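PDB 3HRS: metalloregulator ScaR from Streptococcus gordonii, which probably represses transcription in response to manganese, binding DNA as a homodimer of the DtxR/MntR family. Local coordinates for residues 142-156 with 201-214. Sequence-based numbering, arbitrary orientation.
Sequences TLEEAKEKGDYILAR and LAQPIAQQIYVEKI. With SO4 (sulfate ion), chain C.
Arg156 and Tyr210 illustrate how two neighbouring strands can hold a charged side chain over an aromatic ring. The guanidinium lies over one face of the Tyr210 ring, with Arg156 CZ 3.9 Å from the ring centroid and 15° off its normal, a cation-pi contact. The arginine leaves its strand with CG opposite the backbone N (chi1 163°) and bends at chi3, which brings NE and NH2 above the ring. A hydrogen bond from Arg156 NH2 to His139 O limits its turning, and Tyr210 OH is hydrogen-bonded to His158 NE2. Beside this pair the backbone forms a classic beta bulge: Tyr210 O accepts from both Ala155 N (2.8 Å) and Arg156 N (3.1 Å).

On the opposite face of the sheet, Leu154 CD1 meets Ile209 CG2 and Val211 CG1. Val211 CG2 approaches the CD2–CE2 side of the Tyr152 ring obliquely, and Lys213 CA sits over a face of that ring. Tyr152 OH is hydrogen-bonded to Glu148 O (3.1 Å).

The same strand also holds the loop before strand 150-156, aided by helix 203-206. Leu143 N donates a hydrogen bond to Ile209 O (2.9 Å), and Leu143 CD2 packs against both Leu201 CD1 and Ala206 CB. Gln203 NE2 donates a nearly straight hydrogen bond (169°) to Glu144 OE2, from above the carboxylate plane.

The bulged pairing joins strands 150-157 and 209-212, while loop contacts tie 142-144 to helix 203-206 and the end of strand 197-201, consistent with the SH3-like FeoA domain.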
loop_
_atom_site.group_PDB
_atom_site.type_symbol
_atom_site.label_atom_id
_atom_site.label_comp_id
_atom_site.label_asym_id
_atom_site.label_seq_id
_atom_site.Cartn_x
_atom_site.Cartn_y
_atom_site.Cartn_z
ATOM N N THR A 142 18.892 8.228 26.051
ATOM C CA THR A 142 19.042 9.392 25.176
ATOM C C THR A 142 20.394 10.080 25.388
ATOM O O THR A 142 21.026 9.905 26.424
ATOM C CB THR A 142 17.862 10.395 25.352
ATOM O OG1 THR A 142 17.937 11.418 24.355
ATOM C CG2 THR A 142 17.902 11.053 26.702
ATOM N N LEU A 143 20.849 10.847 24.403
ATOM C CA LEU A 143 22.152 11.479 24.516
ATOM C C LEU A 143 22.170 12.414 25.721
ATOM O O LEU A 143 23.109 12.393 26.524
ATOM C CB LEU A 143 22.519 12.249 23.244
ATOM C CG LEU A 143 23.926 12.879 23.222
ATOM C CD1 LEU A 143 25.001 11.809 23.390
ATOM C CD2 LEU A 143 24.201 13.735 21.969
ATOM N N GLU A 144 21.134 13.231 25.857
ATOM C CA GLU A 144 21.120 14.204 26.939
ATOM C C GLU A 144 21.198 13.544 28.318
ATOM O O GLU A 144 21.861 14.067 29.222
ATOM C CB GLU A 144 19.912 15.140 26.851
ATOM C CG GLU A 144 18.718 14.717 27.682
ATOM C CD GLU A 144 17.757 15.866 27.913
ATOM O OE1 GLU A 144 16.538 15.685 27.696
ATOM O OE2 GLU A 144 18.228 16.957 28.295
ATOM N N GLU A 145 20.536 12.402 28.485
ATOM C CA GLU A 145 20.610 11.709 29.763
ATOM C C GLU A 145 21.698 10.634 29.759
ATOM O O GLU A 145 21.552 9.576 30.367
ATOM C CB GLU A 145 19.239 11.166 30.198
ATOM C CG GLU A 145 18.725 9.957 29.434
ATOM C CD GLU A 145 17.201 9.827 29.489
ATOM O OE1 GLU A 145 16.627 9.100 28.645
ATOM O OE2 GLU A 145 16.579 10.461 30.370
ATOM N N ALA A 146 22.803 10.929 29.079
ATOM C CA ALA A 146 23.945 10.025 29.041
ATOM C C ALA A 146 25.010 10.476 30.034
ATOM O O ALA A 146 25.579 11.566 29.898
ATOM C CB ALA A 146 24.521 9.952 27.636
ATOM N N LYS A 147 25.280 9.633 31.030
ATOM C CA LYS A 147 26.211 9.977 32.117
ATOM C C LYS A 147 27.677 9.989 31.670
ATOM O O LYS A 147 28.262 11.051 31.454
ATOM C CB LYS A 147 26.028 9.022 33.311
ATOM C CG LYS A 147 25.047 9.494 34.395
ATOM C CD LYS A 147 24.760 8.379 35.409
ATOM C CE LYS A 147 24.936 8.843 36.871
ATOM N NZ LYS A 147 23.798 9.639 37.423
ATOM N N GLU A 148 28.255 8.799 31.526
ATOM C CA GLU A 148 29.671 8.631 31.190
ATOM C C GLU A 148 30.070 9.243 29.843
ATOM O O GLU A 148 29.255 9.346 28.930
ATOM C CB GLU A 148 30.041 7.138 31.199
ATOM C CG GLU A 148 29.969 6.460 32.572
ATOM C CD GLU A 148 30.296 4.968 32.525
ATOM O OE1 GLU A 148 31.123 4.515 33.350
ATOM O OE2 GLU A 148 29.726 4.249 31.670
ATOM N N LYS A 149 31.337 9.631 29.726
ATOM C CA LYS A 149 31.886 10.086 28.451
ATOM C C LYS A 149 32.528 8.913 27.702
ATOM O O LYS A 149 32.595 7.797 28.221
ATOM C CB LYS A 149 32.911 11.204 28.661
ATOM C CG LYS A 149 32.468 12.309 29.610
ATOM C CD LYS A 149 33.064 12.133 31.011
ATOM C CE LYS A 149 32.866 13.388 31.854
ATOM N NZ LYS A 149 33.713 13.406 33.088
ATOM N N GLY A 150 32.995 9.170 26.481
ATOM C CA GLY A 150 33.644 8.148 25.675
ATOM C C GLY A 150 32.827 7.589 24.512
ATOM O O GLY A 150 31.917 8.238 23.987
ATOM N N ASP A 151 33.160 6.365 24.112
ATOM C CA ASP A 151 32.585 5.757 22.923
ATOM C C ASP A 151 31.137 5.324 23.136
ATOM O O ASP A 151 30.764 4.896 24.229
ATOM C CB ASP A 151 33.459 4.590 22.454
ATOM C CG ASP A 151 34.769 5.058 21.843
ATOM O OD1 ASP A 151 34.809 5.287 20.614
ATOM O OD2 ASP A 151 35.763 5.199 22.595
ATOM N N TYR A 152 30.334 5.450 22.079
ATOM C CA TYR A 152 28.907 5.131 22.110
ATOM C C TYR A 152 28.418 4.653 20.731
ATOM O O TYR A 152 28.920 5.103 19.697
ATOM C CB TYR A 152 28.099 6.365 22.515
ATOM C CG TYR A 152 27.904 6.561 24.006
ATOM C CD1 TYR A 152 28.849 7.233 24.780
ATOM C CD2 TYR A 152 26.754 6.102 24.636
ATOM C CE1 TYR A 152 28.660 7.423 26.143
ATOM C CE2 TYR A 152 26.556 6.289 25.997
ATOM C CZ TYR A 152 27.513 6.948 26.747
ATOM O OH TYR A 152 27.303 7.134 28.098
ATOM N N ILE A 153 27.444 3.744 20.704
ATOM C CA ILE A 153 26.760 3.438 19.449
ATOM C C ILE A 153 25.547 4.341 19.290
ATOM O O ILE A 153 24.783 4.547 20.238
ATOM C CB ILE A 153 26.226 2.007 19.381
ATOM C CG1 ILE A 153 27.116 1.031 20.142
ATOM C CG2 ILE A 153 26.100 1.572 17.938
ATOM C CD1 ILE A 153 26.567 -0.406 20.094
ATOM N N LEU A 154 25.367 4.881 18.094
ATOM C CA LEU A 154 24.163 5.646 17.796
ATOM C C LEU A 154 23.048 4.676 17.457
ATOM O O LEU A 154 22.867 4.309 16.299
ATOM C CB LEU A 154 24.404 6.573 16.619
ATOM C CG LEU A 154 23.273 7.568 16.451
ATOM C CD1 LEU A 154 22.731 7.860 17.820
ATOM C CD2 LEU A 154 23.808 8.822 15.790
ATOM N N ALA A 155 22.287 4.268 18.468
ATOM C CA ALA A 155 21.386 3.127 18.315
ATOM C C ALA A 155 20.021 3.447 17.725
ATOM O O ALA A 155 19.510 2.669 16.923
ATOM C CB ALA A 155 21.250 2.369 19.606
ATOM N N ARG A 156 19.426 4.573 18.111
ATOM C CA ARG A 156 18.154 4.980 17.504
ATOM C C ARG A 156 18.066 6.490 17.320
ATOM O O ARG A 156 18.776 7.242 17.961
ATOM C CB ARG A 156 16.961 4.448 18.313
ATOM C CG ARG A 156 15.643 5.131 18.009
ATOM C CD ARG A 156 14.451 4.421 18.658
ATOM N NE ARG A 156 14.292 4.704 20.081
ATOM C CZ ARG A 156 13.179 5.191 20.627
ATOM N NH1 ARG A 156 12.123 5.473 19.873
ATOM N NH2 ARG A 156 13.119 5.401 21.935
ATOM N N LEU A 201 25.827 19.603 19.291
ATOM C CA LEU A 201 24.366 19.532 19.262
ATOM C C LEU A 201 23.757 20.312 20.415
ATOM O O LEU A 201 24.301 20.354 21.520
ATOM C CB LEU A 201 23.853 18.093 19.345
ATOM C CG LEU A 201 24.519 16.886 18.688
ATOM C CD1 LEU A 201 23.734 15.638 19.096
ATOM C CD2 LEU A 201 24.599 17.024 17.168
ATOM N N ALA A 202 22.609 20.916 20.150
ATOM C CA ALA A 202 21.842 21.572 21.189
ATOM C C ALA A 202 21.044 20.545 21.985
ATOM O O ALA A 202 20.937 19.382 21.599
ATOM C CB ALA A 202 20.913 22.605 20.576
ATOM N N GLN A 203 20.476 20.985 23.098
ATOM C CA GLN A 203 19.654 20.117 23.931
ATOM C C GLN A 203 18.490 19.459 23.168
ATOM O O GLN A 203 18.297 18.252 23.257
ATOM C CB GLN A 203 19.137 20.890 25.150
ATOM C CG GLN A 203 18.466 20.028 26.213
ATOM C CD GLN A 203 17.011 19.714 25.897
ATOM O OE1 GLN A 203 16.382 20.372 25.066
ATOM N NE2 GLN A 203 16.468 18.705 26.572
ATOM N N PRO A 204 17.706 20.247 22.419
ATOM C CA PRO A 204 16.533 19.677 21.741
ATOM C C PRO A 204 16.874 18.531 20.778
ATOM O O PRO A 204 16.030 17.660 20.560
ATOM C CB PRO A 204 15.960 20.878 20.972
ATOM C CG PRO A 204 17.109 21.846 20.878
ATOM C CD PRO A 204 17.790 21.697 22.197
ATOM N N ILE A 205 18.085 18.532 20.222
ATOM C CA ILE A 205 18.527 17.451 19.348
ATOM C C ILE A 205 19.118 16.284 20.142
ATOM O O ILE A 205 18.833 15.127 19.853
ATOM C CB ILE A 205 19.571 17.934 18.318
ATOM C CG1 ILE A 205 18.936 18.860 17.280
ATOM C CG2 ILE A 205 20.225 16.763 17.632
ATOM C CD1 ILE A 205 18.926 20.333 17.685
ATOM N N ALA A 206 19.948 16.579 21.136
ATOM C CA ALA A 206 20.560 15.516 21.934
ATOM C C ALA A 206 19.478 14.670 22.587
ATOM O O ALA A 206 19.685 13.504 22.923
ATOM C CB ALA A 206 21.480 16.102 22.987
ATOM N N GLN A 207 18.321 15.289 22.745
ATOM C CA GLN A 207 17.165 14.711 23.394
ATOM C C GLN A 207 16.541 13.636 22.497
ATOM O O GLN A 207 15.823 12.745 22.967
ATOM C CB GLN A 207 16.173 15.847 23.609
ATOM C CG GLN A 207 15.070 15.618 24.615
ATOM C CD GLN A 207 14.025 16.723 24.538
ATOM O OE1 GLN A 207 13.179 16.859 25.422
ATOM N NE2 GLN A 207 14.084 17.522 23.469
ATOM N N GLN A 208 16.835 13.724 21.202
ATOM C CA GLN A 208 16.165 12.925 20.179
ATOM C C GLN A 208 17.036 11.817 19.603
ATOM O O GLN A 208 16.645 11.130 18.671
ATOM C CB GLN A 208 15.755 13.828 19.024
ATOM C CG GLN A 208 14.494 14.616 19.238
ATOM C CD GLN A 208 14.310 15.651 18.155
ATOM O OE1 GLN A 208 13.394 15.561 17.338
ATOM N NE2 GLN A 208 15.201 16.633 18.125
ATOM N N ILE A 209 18.230 11.672 20.144
ATOM C CA ILE A 209 19.200 10.729 19.635
ATOM C C ILE A 209 19.456 9.721 20.739
ATOM O O ILE A 209 19.663 10.094 21.902
ATOM C CB ILE A 209 20.486 11.478 19.324
ATOM C CG1 ILE A 209 20.359 12.178 17.983
ATOM C CG2 ILE A 209 21.686 10.560 19.354
ATOM C CD1 ILE A 209 21.300 13.345 17.884
ATOM N N TYR A 210 19.433 8.443 20.402
ATOM C CA TYR A 210 19.537 7.429 21.434
ATOM C C TYR A 210 20.827 6.646 21.292
ATOM O O TYR A 210 21.137 6.161 20.194
ATOM C CB TYR A 210 18.344 6.486 21.344
ATOM C CG TYR A 210 17.032 7.155 21.605
ATOM C CD1 TYR A 210 16.483 8.027 20.677
ATOM C CD2 TYR A 210 16.328 6.912 22.784
ATOM C CE1 TYR A 210 15.258 8.634 20.910
ATOM C CE2 TYR A 210 15.109 7.515 23.029
ATOM C CZ TYR A 210 14.580 8.372 22.089
ATOM O OH TYR A 210 13.380 8.978 22.334
ATOM N N VAL A 211 21.565 6.509 22.393
ATOM C CA VAL A 211 22.850 5.814 22.358
ATOM C C VAL A 211 22.992 4.677 23.367
ATOM O O VAL A 211 22.174 4.518 24.273
ATOM C CB VAL A 211 23.990 6.775 22.593
ATOM C CG1 VAL A 211 23.976 7.844 21.525
ATOM C CG2 VAL A 211 23.883 7.377 24.003
ATOM N N GLU A 212 24.042 3.886 23.192
ATOM C CA GLU A 212 24.367 2.819 24.127
ATOM C C GLU A 212 25.883 2.677 24.237
ATOM O O GLU A 212 26.563 2.459 23.234
ATOM C CB GLU A 212 23.713 1.499 23.712
ATOM C CG GLU A 212 22.579 1.073 24.635
ATOM C CD GLU A 212 21.219 1.312 24.035
ATOM O OE1 GLU A 212 21.168 1.666 22.846
ATOM O OE2 GLU A 212 20.200 1.140 24.740
ATOM N N LYS A 213 26.404 2.812 25.457
ATOM C CA LYS A 213 27.851 2.939 25.671
ATOM C C LYS A 213 28.596 1.692 25.249
ATOM O O LYS A 213 28.471 0.642 25.879
ATOM C CB LYS A 213 28.184 3.253 27.134
ATOM C CG LYS A 213 29.689 3.235 27.429
ATOM C CD LYS A 213 29.999 2.802 28.865
ATOM C CE LYS A 213 29.717 1.309 29.097
ATOM N NZ LYS A 213 30.817 0.402 28.644
ATOM N N ILE A 214 29.374 1.815 24.181
ATOM C CA ILE A 214 30.196 0.710 23.724
ATOM C C ILE A 214 31.563 0.795 24.405
ATOM O O ILE A 214 32.076 -0.198 24.929
ATOM C CB ILE A 214 30.314 0.687 22.180
ATOM C CG1 ILE A 214 31.578 -0.053 21.745
ATOM C CG2 ILE A 214 30.334 2.090 21.621
ATOM C CD1 ILE A 214 32.026 0.291 20.342
ATOM O OXT ILE A 214 32.170 1.868 24.482
HETATM S S SO4 C . 10.050 7.611 16.759
HETATM O O1 SO4 C . 11.379 7.073 17.078
HETATM O O2 SO4 C . 9.258 7.601 17.985
HETATM O O3 SO4 C . 10.134 8.993 16.265
HETATM O O4 SO4 C . 9.408 6.757 15.744
#